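Local coordinates for protein KLLA0C04147p (Kluyveromyces lactis, PDB 5H2D) that binds ergosterol in the pocket of its oxysterol-binding-related domain, the C-terminal piece described here, and probably transfers sterols between membranes, at residues 136-142 and 153-159; 18-23 and 420-424; 185-189 and 199-203. One frame throughout, in Å; residues are numbered along the deposited sequence.

Contact 1. Residues 136-142 and 153-159; sequences KSYRFFT and ATWTESP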
loop_
_atom_site.group_PDB
_atom_site.type_symbol
_atom_site.label_atom_id
_atom_site.label_comp_id
_atom_site.label_asym_id
_atom_site.label_seq_id
_atom_site.Cartn_x
_atom_site.Cartn_y
_atom_site.Cartn_z
ATOM N N LYS A 136 -11.389 -1.209 -13.109
ATOM C CA LYS A 136 -10.463 -2.298 -12.842
ATOM C C LYS A 136 -11.117 -3.461 -12.104
ATOM O O LYS A 136 -10.461 -4.479 -11.871
ATOM C CB LYS A 136 -9.271 -1.784 -12.018
ATOM C CG LYS A 136 -8.556 -0.593 -12.622
ATOM C CD LYS A 136 -8.027 -0.918 -14.016
ATOM C CE LYS A 136 -7.220 0.225 -14.585
ATOM N NZ LYS A 136 -5.875 0.314 -13.968
ATOM N N SER A 137 -12.377 -3.317 -11.708
ATOM C CA SER A 137 -13.136 -4.352 -11.011
ATOM C C SER A 137 -12.529 -4.743 -9.664
ATOM O O SER A 137 -12.643 -5.899 -9.244
ATOM C CB SER A 137 -13.315 -5.589 -11.893
ATOM O OG SER A 137 -14.136 -5.277 -13.011
ATOM N N TYR A 138 -11.919 -3.803 -8.929
ATOM C CA TYR A 138 -11.475 -4.137 -7.583
ATOM C C TYR A 138 -12.043 -3.166 -6.551
ATOM O O TYR A 138 -12.434 -2.037 -6.863
ATOM C CB TYR A 138 -9.932 -4.203 -7.465
ATOM C CG TYR A 138 -9.149 -2.900 -7.551
ATOM C CD1 TYR A 138 -9.191 -1.968 -6.522
ATOM C CD2 TYR A 138 -8.295 -2.647 -8.627
ATOM C CE1 TYR A 138 -8.449 -0.801 -6.583
ATOM C CE2 TYR A 138 -7.540 -1.484 -8.692
ATOM C CZ TYR A 138 -7.623 -0.563 -7.666
ATOM O OH TYR A 138 -6.870 0.590 -7.729
ATOM N N ARG A 139 -12.088 -3.644 -5.305
ATOM C CA ARG A 139 -12.480 -2.840 -4.156
ATOM C C ARG A 139 -11.415 -3.004 -3.086
ATOM O O ARG A 139 -10.965 -4.120 -2.822
ATOM C CB ARG A 139 -13.869 -3.248 -3.619
ATOM C CG ARG A 139 -13.933 -4.631 -2.983
ATOM C CD ARG A 139 -15.384 -5.009 -2.669
ATOM N NE ARG A 139 -15.439 -6.143 -1.758
ATOM C CZ ARG A 139 -16.556 -6.750 -1.381
ATOM N NH1 ARG A 139 -17.729 -6.350 -1.865
ATOM N NH2 ARG A 139 -16.502 -7.762 -0.530
ATOM N N PHE A 140 -11.013 -1.887 -2.488
ATOM C CA PHE A 140 -10.032 -1.827 -1.413
ATOM C C PHE A 140 -10.696 -1.262 -0.169
ATOM O O PHE A 140 -11.424 -0.271 -0.246
ATOM C CB PHE A 140 -8.847 -0.926 -1.809
ATOM C CG PHE A 140 -7.913 -0.582 -0.667
ATOM C CD1 PHE A 140 -6.807 -1.386 -0.397
ATOM C CD2 PHE A 140 -8.125 0.550 0.111
ATOM C CE1 PHE A 140 -5.943 -1.067 0.646
ATOM C CE2 PHE A 140 -7.253 0.873 1.155
ATOM C CZ PHE A 140 -6.165 0.063 1.407
ATOM N N PHE A 141 -10.412 -1.861 0.983
ATOM C CA PHE A 141 -10.921 -1.341 2.240
ATOM C C PHE A 141 -9.861 -1.497 3.317
ATOM O O PHE A 141 -9.134 -2.496 3.339
ATOM C CB PHE A 141 -12.198 -2.058 2.693
ATOM C CG PHE A 141 -12.751 -1.501 3.960
ATOM C CD1 PHE A 141 -13.335 -0.240 3.971
ATOM C CD2 PHE A 141 -12.633 -2.194 5.149
ATOM C CE1 PHE A 141 -13.825 0.304 5.151
ATOM C CE2 PHE A 141 -13.122 -1.655 6.336
ATOM C CZ PHE A 141 -13.718 -0.403 6.328
ATOM N N THR A 142 -9.788 -0.520 4.219
ATOM C CA THR A 142 -8.836 -0.603 5.320
ATOM C C THR A 142 -9.420 0.088 6.547
ATOM O O THR A 142 -10.179 1.060 6.432
ATOM C CB THR A 142 -7.469 0.010 4.926
ATOM O OG1 THR A 142 -6.544 -0.123 6.006
ATOM C CG2 THR A 142 -7.611 1.494 4.592
ATOM N N ALA A 153 -5.320 -2.575 8.990
ATOM C CA ALA A 153 -5.650 -3.840 8.346
ATOM C C ALA A 153 -6.288 -3.538 7.001
ATOM O O ALA A 153 -7.116 -2.633 6.905
ATOM C CB ALA A 153 -6.623 -4.660 9.196
ATOM N N THR A 154 -5.934 -4.306 5.967
ATOM C CA THR A 154 -6.492 -4.077 4.638
ATOM C C THR A 154 -7.212 -5.312 4.111
ATOM O O THR A 154 -7.012 -6.432 4.581
ATOM C CB THR A 154 -5.430 -3.696 3.601
ATOM O OG1 THR A 154 -4.723 -4.876 3.201
ATOM C CG2 THR A 154 -4.447 -2.653 4.156
ATOM N N TRP A 155 -8.027 -5.089 3.086
ATOM C CA TRP A 155 -8.720 -6.193 2.415
ATOM C C TRP A 155 -9.091 -5.706 1.022
ATOM O O TRP A 155 -9.957 -4.832 0.891
ATOM C CB TRP A 155 -9.962 -6.600 3.204
ATOM C CG TRP A 155 -10.426 -8.027 3.019
ATOM C CD1 TRP A 155 -11.432 -8.465 2.204
ATOM C CD2 TRP A 155 -9.951 -9.173 3.728
ATOM N NE1 TRP A 155 -11.598 -9.823 2.346
ATOM C CE2 TRP A 155 -10.699 -10.283 3.274
ATOM C CE3 TRP A 155 -8.962 -9.373 4.697
ATOM C CZ2 TRP A 155 -10.480 -11.574 3.752
ATOM C CZ3 TRP A 155 -8.749 -10.649 5.177
ATOM C CH2 TRP A 155 -9.506 -11.737 4.704
ATOM N N THR A 156 -8.437 -6.258 -0.002
ATOM C CA THR A 156 -8.670 -5.903 -1.397
ATOM C C THR A 156 -9.187 -7.127 -2.140
ATOM O O THR A 156 -8.677 -8.236 -1.944
ATOM C CB THR A 156 -7.391 -5.406 -2.084
ATOM O OG1 THR A 156 -6.746 -4.423 -1.254
ATOM C CG2 THR A 156 -7.721 -4.754 -3.409
ATOM N N GLU A 157 -10.195 -6.932 -2.986
ATOM C CA GLU A 157 -10.807 -8.047 -3.698
ATOM C C GLU A 157 -11.085 -7.681 -5.147
ATOM O O GLU A 157 -11.471 -6.552 -5.454
ATOM C CB GLU A 157 -12.100 -8.480 -3.013
ATOM C CG GLU A 157 -11.909 -8.926 -1.581
ATOM C CD GLU A 157 -13.222 -8.971 -0.848
ATOM O OE1 GLU A 157 -13.628 -7.923 -0.296
ATOM O OE2 GLU A 157 -13.865 -10.044 -0.855
ATOM N N SER A 158 -10.920 -8.661 -6.034
ATOM C CA SER A 158 -11.079 -8.500 -7.468
ATOM C C SER A 158 -11.494 -9.849 -8.013
ATOM O O SER A 158 -11.329 -10.871 -7.325
ATOM C CB SER A 158 -9.762 -8.042 -8.122
ATOM O OG SER A 158 -9.943 -7.431 -9.387
ATOM N N PRO A 159 -12.050 -9.921 -9.227
ATOM C CA PRO A 159 -12.461 -11.238 -9.737
ATOM C C PRO A 159 -11.326 -12.254 -9.796
ATOM O O PRO A 159 -11.544 -13.430 -9.481
ATOM C CB PRO A 159 -13.021 -10.916 -11.127
ATOM C CG PRO A 159 -13.568 -9.545 -10.994
ATOM C CD PRO A 159 -12.560 -8.826 -10.079
HETATM O O HOH W 1 -8.251 -5.788 -10.963
#
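Strands 138-142 and 153-157 run antiparallel at 169°, their axes 4.7 Å apart at closest, with Arg139-Glu157 and Phe141-Trp155 as hydrogen-bonded pairs and Phe140-Thr156 and Thr142-Thr154 as non-hydrogen-bonded pairs. On the face of Arg139 and Glu157 the two side chains lie alongside one another and point the same way. Arg139 turns CG between its backbone N and carbonyl carbon (chi1 68°), then extends and presents its guanidinium side-on, so that NE and NH2 each reach Glu157 OE1 at 2.9 Å. The oxygen lies in the guanidinium plane, but both nitrogens approach it from one face of the carboxylate, whose plane is turned 65° from that of the guanidinium. The buried charges are shared further: Arg139 NH1 turns to Ser21 and Glu19, and Glu157 OE2 to Lys12 of helix 7-18. Phe141 and Trp155, on the same face, send their rings apart to stack on Tyr419 and on Phe164 and Phe415. Beta-branched threonines and flat Phe140 suit the other face, which packs on helix 72-77. Here Thr156 OG1 sits at the ring edge of Phe140, 3.2 Å from CD1, while CE1 meets Thr154 CB at 4.0 Å. Thr142 holds OG1 anti to its own N, and from there the hydroxyl donates to Ala153 O at 2.7 Å, above the carbonyl plane. Where the strands part, Pro159 CD packs on Ser137 CB at 3.8 Å, and a water joins Lys136 O to Ser158 OG. Ser137 and Tyr138 together face Arg133 in a G1 beta bulge, which opens this strand. The whole is a beta hairpin in the antiparallel barrel wall typical of oxysterol-binding-related domains, with the Thr154 side chain about 9 Å from the bound ergosterol.

Contact 2. Residues 18-23 and 420-424; sequences EEGSFL and WKQRR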
loop_
_atom_site.group_PDB
_atom_site.type_symbol
_atom_site.label_atom_id
_atom_site.label_comp_id
_atom_site.label_asym_id
_atom_site.label_seq_id
_atom_site.Cartn_x
_atom_site.Cartn_y
_atom_site.Cartn_z
ATOM N N GLU A 18 -23.070 -7.841 -6.363
ATOM C CA GLU A 18 -24.241 -7.939 -5.500
ATOM C C GLU A 18 -24.084 -7.095 -4.247
ATOM O O GLU A 18 -25.074 -6.573 -3.727
ATOM C CB GLU A 18 -24.509 -9.399 -5.129
ATOM C CG GLU A 18 -24.701 -10.306 -6.337
ATOM C CD GLU A 18 -25.104 -11.726 -5.961
ATOM O OE1 GLU A 18 -25.966 -12.305 -6.659
ATOM O OE2 GLU A 18 -24.557 -12.262 -4.971
ATOM N N GLU A 19 -22.853 -6.947 -3.752
ATOM C CA GLU A 19 -22.598 -6.136 -2.571
ATOM C C GLU A 19 -22.465 -4.649 -2.889
ATOM O O GLU A 19 -22.197 -3.860 -1.979
ATOM C CB GLU A 19 -21.345 -6.653 -1.852
ATOM C CG GLU A 19 -21.494 -8.095 -1.386
ATOM C CD GLU A 19 -20.431 -8.532 -0.390
ATOM O OE1 GLU A 19 -19.469 -7.765 -0.147
ATOM O OE2 GLU A 19 -20.576 -9.651 0.152
ATOM N N GLY A 20 -22.648 -4.247 -4.140
ATOM C CA GLY A 20 -22.663 -2.834 -4.477
ATOM C C GLY A 20 -21.305 -2.182 -4.350
ATOM O O GLY A 20 -21.219 -1.008 -3.976
ATOM N N SER A 21 -20.244 -2.915 -4.686
ATOM C CA SER A 21 -18.884 -2.444 -4.423
ATOM C C SER A 21 -18.522 -1.194 -5.209
ATOM O O SER A 21 -17.602 -0.468 -4.816
ATOM C CB SER A 21 -17.901 -3.564 -4.756
ATOM O OG SER A 21 -18.277 -4.749 -4.089
ATOM N N PHE A 22 -19.195 -0.928 -6.319
ATOM C CA PHE A 22 -18.834 0.194 -7.168
ATOM C C PHE A 22 -19.851 1.317 -7.109
ATOM O O PHE A 22 -19.647 2.358 -7.743
ATOM C CB PHE A 22 -18.627 -0.312 -8.596
ATOM C CG PHE A 22 -17.702 -1.488 -8.653
ATOM C CD1 PHE A 22 -16.347 -1.319 -8.406
ATOM C CD2 PHE A 22 -18.185 -2.767 -8.867
ATOM C CE1 PHE A 22 -15.491 -2.397 -8.419
ATOM C CE2 PHE A 22 -17.330 -3.856 -8.870
ATOM C CZ PHE A 22 -15.974 -3.669 -8.649
ATOM N N LEU A 23 -20.916 1.151 -6.329
ATOM C CA LEU A 23 -21.867 2.234 -6.132
ATOM C C LEU A 23 -21.170 3.443 -5.528
ATOM O O LEU A 23 -20.396 3.314 -4.571
ATOM C CB LEU A 23 -23.005 1.780 -5.225
ATOM C CG LEU A 23 -23.805 0.599 -5.753
ATOM C CD1 LEU A 23 -24.731 0.088 -4.673
ATOM C CD2 LEU A 23 -24.582 1.004 -7.008
ATOM N N TRP A 420 -19.243 -3.719 2.896
ATOM C CA TRP A 420 -19.808 -3.307 1.617
ATOM C C TRP A 420 -21.316 -3.540 1.571
ATOM O O TRP A 420 -22.038 -2.726 0.988
ATOM C CB TRP A 420 -19.090 -4.020 0.469
ATOM C CG TRP A 420 -17.629 -3.640 0.393
ATOM C CD1 TRP A 420 -16.572 -4.353 0.882
ATOM C CD2 TRP A 420 -17.081 -2.440 -0.174
ATOM N NE1 TRP A 420 -15.392 -3.677 0.637
ATOM C CE2 TRP A 420 -15.677 -2.504 -0.009
ATOM C CE3 TRP A 420 -17.636 -1.328 -0.822
ATOM C CZ2 TRP A 420 -14.824 -1.502 -0.467
ATOM C CZ3 TRP A 420 -16.791 -0.327 -1.274
ATOM C CH2 TRP A 420 -15.391 -0.423 -1.085
ATOM N N LYS A 421 -21.806 -4.619 2.193
ATOM C CA LYS A 421 -23.252 -4.840 2.236
ATOM C C LYS A 421 -23.943 -3.772 3.072
ATOM O O LYS A 421 -24.968 -3.212 2.657
ATOM C CB LYS A 421 -23.553 -6.232 2.789
ATOM C CG LYS A 421 -22.864 -7.337 2.028
ATOM C CD LYS A 421 -23.341 -8.718 2.454
ATOM C CE LYS A 421 -23.133 -8.957 3.927
ATOM N NZ LYS A 421 -23.419 -10.377 4.293
ATOM N N GLN A 422 -23.405 -3.469 4.254
ATOM C CA GLN A 422 -24.020 -2.433 5.075
ATOM C C GLN A 422 -23.938 -1.079 4.392
ATOM O O GLN A 422 -24.845 -0.257 4.535
ATOM C CB GLN A 422 -23.367 -2.385 6.456
ATOM C CG GLN A 422 -23.469 -3.700 7.205
ATOM C CD GLN A 422 -23.156 -3.563 8.681
ATOM O OE1 GLN A 422 -23.061 -2.455 9.211
ATOM N NE2 GLN A 422 -23.001 -4.697 9.359
ATOM N N ARG A 423 -22.861 -0.835 3.645
ATOM C CA ARG A 423 -22.751 0.387 2.854
ATOM C C ARG A 423 -23.819 0.432 1.763
ATOM O O ARG A 423 -24.494 1.453 1.575
ATOM C CB ARG A 423 -21.343 0.454 2.261
ATOM C CG ARG A 423 -21.037 1.625 1.333
ATOM C CD ARG A 423 -19.729 1.322 0.626
ATOM N NE ARG A 423 -19.225 2.421 -0.196
ATOM C CZ ARG A 423 -19.600 2.662 -1.447
ATOM N NH1 ARG A 423 -20.511 1.895 -2.027
ATOM N NH2 ARG A 423 -19.067 3.665 -2.117
ATOM N N ARG A 424 -23.954 -0.664 1.016
ATOM C CA ARG A 424 -25.007 -0.795 0.011
ATOM C C ARG A 424 -26.379 -0.453 0.580
ATOM O O ARG A 424 -27.202 0.191 -0.093
ATOM C CB ARG A 424 -24.990 -2.225 -0.537
ATOM C CG ARG A 424 -26.048 -2.541 -1.582
ATOM C CD ARG A 424 -26.227 -4.051 -1.716
ATOM N NE ARG A 424 -26.681 -4.630 -0.458
ATOM C CZ ARG A 424 -26.460 -5.884 -0.074
ATOM N NH1 ARG A 424 -25.781 -6.724 -0.849
ATOM N NH2 ARG A 424 -26.904 -6.293 1.104
HETATM O O HOH W 2 -19.406 -6.650 2.423
HETATM O O HOH W 3 -20.280 -11.038 3.069
HETATM O O HOH W 4 -21.605 -0.812 -1.160
#
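A Schellman motif at Gly20 ends helix 7-18 and sets the following turn against helix 419-424, where Arg424 lies beside the glycine. The positive phi of Gly20 favours this residue type, and a beta carbon here would crowd Arg424 CG and clash with Leu23 CD1. From Gly20 to Leu23 the chain makes a type I beta turn, and two arginines read the carbonyls before and within it. Arg424, bent at chi3 (62°), brings NH1 to Glu18 O at 3.0 Å, a fairly straight bond (155°) that lies close to the guanidinium plane but meets the oxygen from above the carbonyl plane. A positive charge at this C-terminal helix end is likely to be favourable. Arg423 instead stretches out from CG to NE and grips a single acceptor end-on: NH1 and NH2 stand 2.9 and 2.8 Å from Leu23 O, which lies in the plane of the guanidinium. The orientation of that group is fixed by Trp420 CZ3, which lies against one face off-centre, and by Glu130, which takes NE in a salt bridge; a water accepts from NH1. The long chain of Lys421 suits the partly exposed border of the contact: its CG packs on Glu19 CD at 3.6 Å, while its NZ stops 5.1 Å from Glu19 OE2, with a weakly held water between. Glu19 OE1, paired with Arg139, also shares a water with the Lys421 backbone N. Trp420 CZ3 approaches Ser21 O at 3.6 Å, an oxygen hydrogen-bonded to Ser132. The broad indole fills the angle between the turn and the sheet, touching Glu130 and Ser132 of strand 128-133 and Arg139 and Phe141 of strand 138-146, so parts near both ends of the chain meet there.

Contact 3. Residues 185-189 and 199-203; sequences LWYLT and ELYTY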
loop_
_atom_site.group_PDB
_atom_site.type_symbol
_atom_site.label_atom_id
_atom_site.label_comp_id
_atom_site.label_asym_id
_atom_site.label_seq_id
_atom_site.Cartn_x
_atom_site.Cartn_y
_atom_site.Cartn_z
ATOM N N LEU A 185 2.526 -9.310 7.712
ATOM C CA LEU A 185 2.537 -10.230 6.587
ATOM C C LEU A 185 1.460 -9.851 5.573
ATOM O O LEU A 185 0.353 -9.440 5.943
ATOM C CB LEU A 185 2.316 -11.663 7.074
ATOM C CG LEU A 185 2.529 -12.814 6.099
ATOM C CD1 LEU A 185 3.966 -12.836 5.590
ATOM C CD2 LEU A 185 2.171 -14.130 6.786
ATOM N N TRP A 186 1.795 -9.989 4.297
ATOM C CA TRP A 186 0.890 -9.676 3.197
ATOM C C TRP A 186 0.494 -10.946 2.450
ATOM O O TRP A 186 1.315 -11.849 2.256
ATOM C CB TRP A 186 1.549 -8.657 2.262
ATOM C CG TRP A 186 1.717 -7.391 3.033
ATOM C CD1 TRP A 186 2.782 -7.044 3.810
ATOM C CD2 TRP A 186 0.740 -6.357 3.198
ATOM N NE1 TRP A 186 2.549 -5.837 4.412
ATOM C CE2 TRP A 186 1.298 -5.395 4.054
ATOM C CE3 TRP A 186 -0.537 -6.137 2.671
ATOM C CZ2 TRP A 186 0.619 -4.234 4.412
ATOM C CZ3 TRP A 186 -1.214 -4.983 3.034
ATOM C CH2 TRP A 186 -0.630 -4.041 3.885
ATOM N N TYR A 187 -0.774 -11.010 2.049
ATOM C CA TYR A 187 -1.387 -12.209 1.486
ATOM C C TYR A 187 -1.950 -11.863 0.125
ATOM O O TYR A 187 -2.836 -11.007 0.020
ATOM C CB TYR A 187 -2.524 -12.714 2.374
ATOM C CG TYR A 187 -2.154 -13.236 3.739
ATOM C CD1 TYR A 187 -1.775 -12.370 4.766
ATOM C CD2 TYR A 187 -2.238 -14.598 4.029
ATOM C CE1 TYR A 187 -1.455 -12.848 6.031
ATOM C CE2 TYR A 187 -1.917 -15.087 5.294
ATOM C CZ TYR A 187 -1.535 -14.210 6.294
ATOM O OH TYR A 187 -1.227 -14.688 7.554
ATOM N N LEU A 188 -1.495 -12.557 -0.913
ATOM C CA LEU A 188 -1.937 -12.269 -2.268
ATOM C C LEU A 188 -2.465 -13.563 -2.869
ATOM O O LEU A 188 -1.720 -14.543 -2.981
ATOM C CB LEU A 188 -0.796 -11.671 -3.095
ATOM C CG LEU A 188 -1.220 -10.828 -4.299
ATOM C CD1 LEU A 188 -0.123 -9.843 -4.683
ATOM C CD2 LEU A 188 -1.557 -11.730 -5.480
ATOM N N THR A 189 -3.759 -13.582 -3.180
ATOM C CA THR A 189 -4.440 -14.762 -3.694
ATOM C C THR A 189 -4.685 -14.575 -5.181
ATOM O O THR A 189 -5.213 -13.540 -5.599
ATOM C CB THR A 189 -5.770 -14.989 -2.970
ATOM O OG1 THR A 189 -5.535 -15.195 -1.575
ATOM C CG2 THR A 189 -6.489 -16.212 -3.546
ATOM N N GLU A 199 -4.635 -19.989 -5.418
ATOM C CA GLU A 199 -3.327 -20.123 -4.791
ATOM C C GLU A 199 -3.006 -18.889 -3.954
ATOM O O GLU A 199 -3.452 -17.782 -4.260
ATOM C CB GLU A 199 -2.224 -20.338 -5.845
ATOM C CG GLU A 199 -2.118 -19.200 -6.837
ATOM C CD GLU A 199 -1.201 -19.507 -7.993
ATOM O OE1 GLU A 199 -0.941 -18.586 -8.796
ATOM O OE2 GLU A 199 -0.765 -20.674 -8.105
ATOM N N LEU A 200 -2.217 -19.096 -2.904
ATOM C CA LEU A 200 -1.870 -18.050 -1.946
ATOM C C LEU A 200 -0.378 -17.761 -1.979
ATOM O O LEU A 200 0.435 -18.666 -1.770
ATOM C CB LEU A 200 -2.264 -18.455 -0.526
ATOM C CG LEU A 200 -1.790 -17.515 0.586
ATOM C CD1 LEU A 200 -2.481 -16.159 0.449
ATOM C CD2 LEU A 200 -2.046 -18.120 1.961
ATOM N N TYR A 201 -0.025 -16.491 -2.185
ATOM C CA TYR A 201 1.338 -16.004 -2.028
ATOM C C TYR A 201 1.419 -15.172 -0.752
ATOM O O TYR A 201 0.486 -14.431 -0.436
ATOM C CB TYR A 201 1.750 -15.140 -3.222
ATOM C CG TYR A 201 1.674 -15.812 -4.579
ATOM C CD1 TYR A 201 0.475 -15.887 -5.290
ATOM C CD2 TYR A 201 2.816 -16.335 -5.165
ATOM C CE1 TYR A 201 0.427 -16.486 -6.539
ATOM C CE2 TYR A 201 2.773 -16.942 -6.402
ATOM C CZ TYR A 201 1.582 -17.013 -7.087
ATOM O OH TYR A 201 1.550 -17.617 -8.333
ATOM N N THR A 202 2.520 -15.289 -0.011
ATOM C CA THR A 202 2.746 -14.403 1.130
ATOM C C THR A 202 4.161 -13.837 1.103
ATOM O O THR A 202 5.088 -14.457 0.565
ATOM C CB THR A 202 2.508 -15.103 2.484
ATOM O OG1 THR A 202 3.387 -16.230 2.606
ATOM C CG2 THR A 202 1.066 -15.576 2.621
ATOM N N TYR A 203 4.320 -12.651 1.696
ATOM C CA TYR A 203 5.611 -11.965 1.759
ATOM C C TYR A 203 5.509 -10.805 2.736
ATOM O O TYR A 203 4.416 -10.422 3.165
ATOM C CB TYR A 203 6.046 -11.458 0.384
ATOM C CG TYR A 203 5.233 -10.292 -0.106
ATOM C CD1 TYR A 203 3.963 -10.474 -0.636
ATOM C CD2 TYR A 203 5.745 -9.001 -0.028
ATOM C CE1 TYR A 203 3.216 -9.376 -1.085
ATOM C CE2 TYR A 203 5.026 -7.924 -0.463
ATOM C CZ TYR A 203 3.773 -8.107 -0.982
ATOM O OH TYR A 203 3.093 -6.990 -1.415
#
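Trp186 and Tyr203 form the closely packed corner of this antiparallel pair, strands 186-189 and 199-203. Tyr203 sets CG between its backbone N and carbonyl carbon (chi1 71°), which swings its ring across so that Trp186 CB lies over one face, 3.8 Å from CE1, in a CH-pi contact. The indole itself meets the tyrosine ring only obliquely. Backbone bonds are shortest at the next hydrogen-bonded pair, with Leu188 N to Tyr201 O at 2.8 Å and Tyr201 N to Leu188 O at 2.7 Å. Leu188 O also lies at the edge of the Tyr201 ring, 3.5 Å from CD1, and beyond it the Tyr201 hydroxyl donates to Glu199 OE1 at 2.7 Å. A phenylalanine here keeps the ring but takes away the hydroxyl, and the Glu199 carboxylate, though still held by Arg98 and Asn230, would probably be less firmly fixed. On the face of Tyr187, Leu200 and Thr202, Thr202 CG2 makes an off-centre CH-pi contact with the Tyr187 ring, 3.7 Å from CD2, and Leu200 CD1 lies at that ring's edge. Looser are the partly exposed side chains of Leu185 and Thr189: Leu185 CD1 reaches Tyr203 O at 3.5 Å but Thr202 CB less closely, and Thr189 rests OG1 against Leu200 CD1 and CG2 against Glu199 O. Flanked by strands 161-173 and 219-230, the hairpin turns Leu188, Tyr201 and Tyr203, whose bulky apolar surfaces suit a buried face, toward helix 95-108, and the Trp186 side chain comes within about 6 Å of ergosterol.

In the fold
Contacts 1 and 3 are successive hairpins of the antiparallel barrel wall, joined through strand 161-173, which pairs with both 151-157 and 178-190. Their centres lie 14 Å apart, and they touch where Thr154 OG1 meets Trp186 CZ3, near the ergosterol pocket. Contact 2 brings together regions near both ends of the chain and so encloses the other two in sequence. It sits 12 Å from contact 1, centre to centre; the two share the Arg139 charge network and pack through Trp420. Contact 3 is about 14 Å from contact 2 at the nearest atoms. The regions near the chain ends thus pack against strands 128-133 and 138-146, on the face of Arg139 and Phe141 rather than that of Thr154.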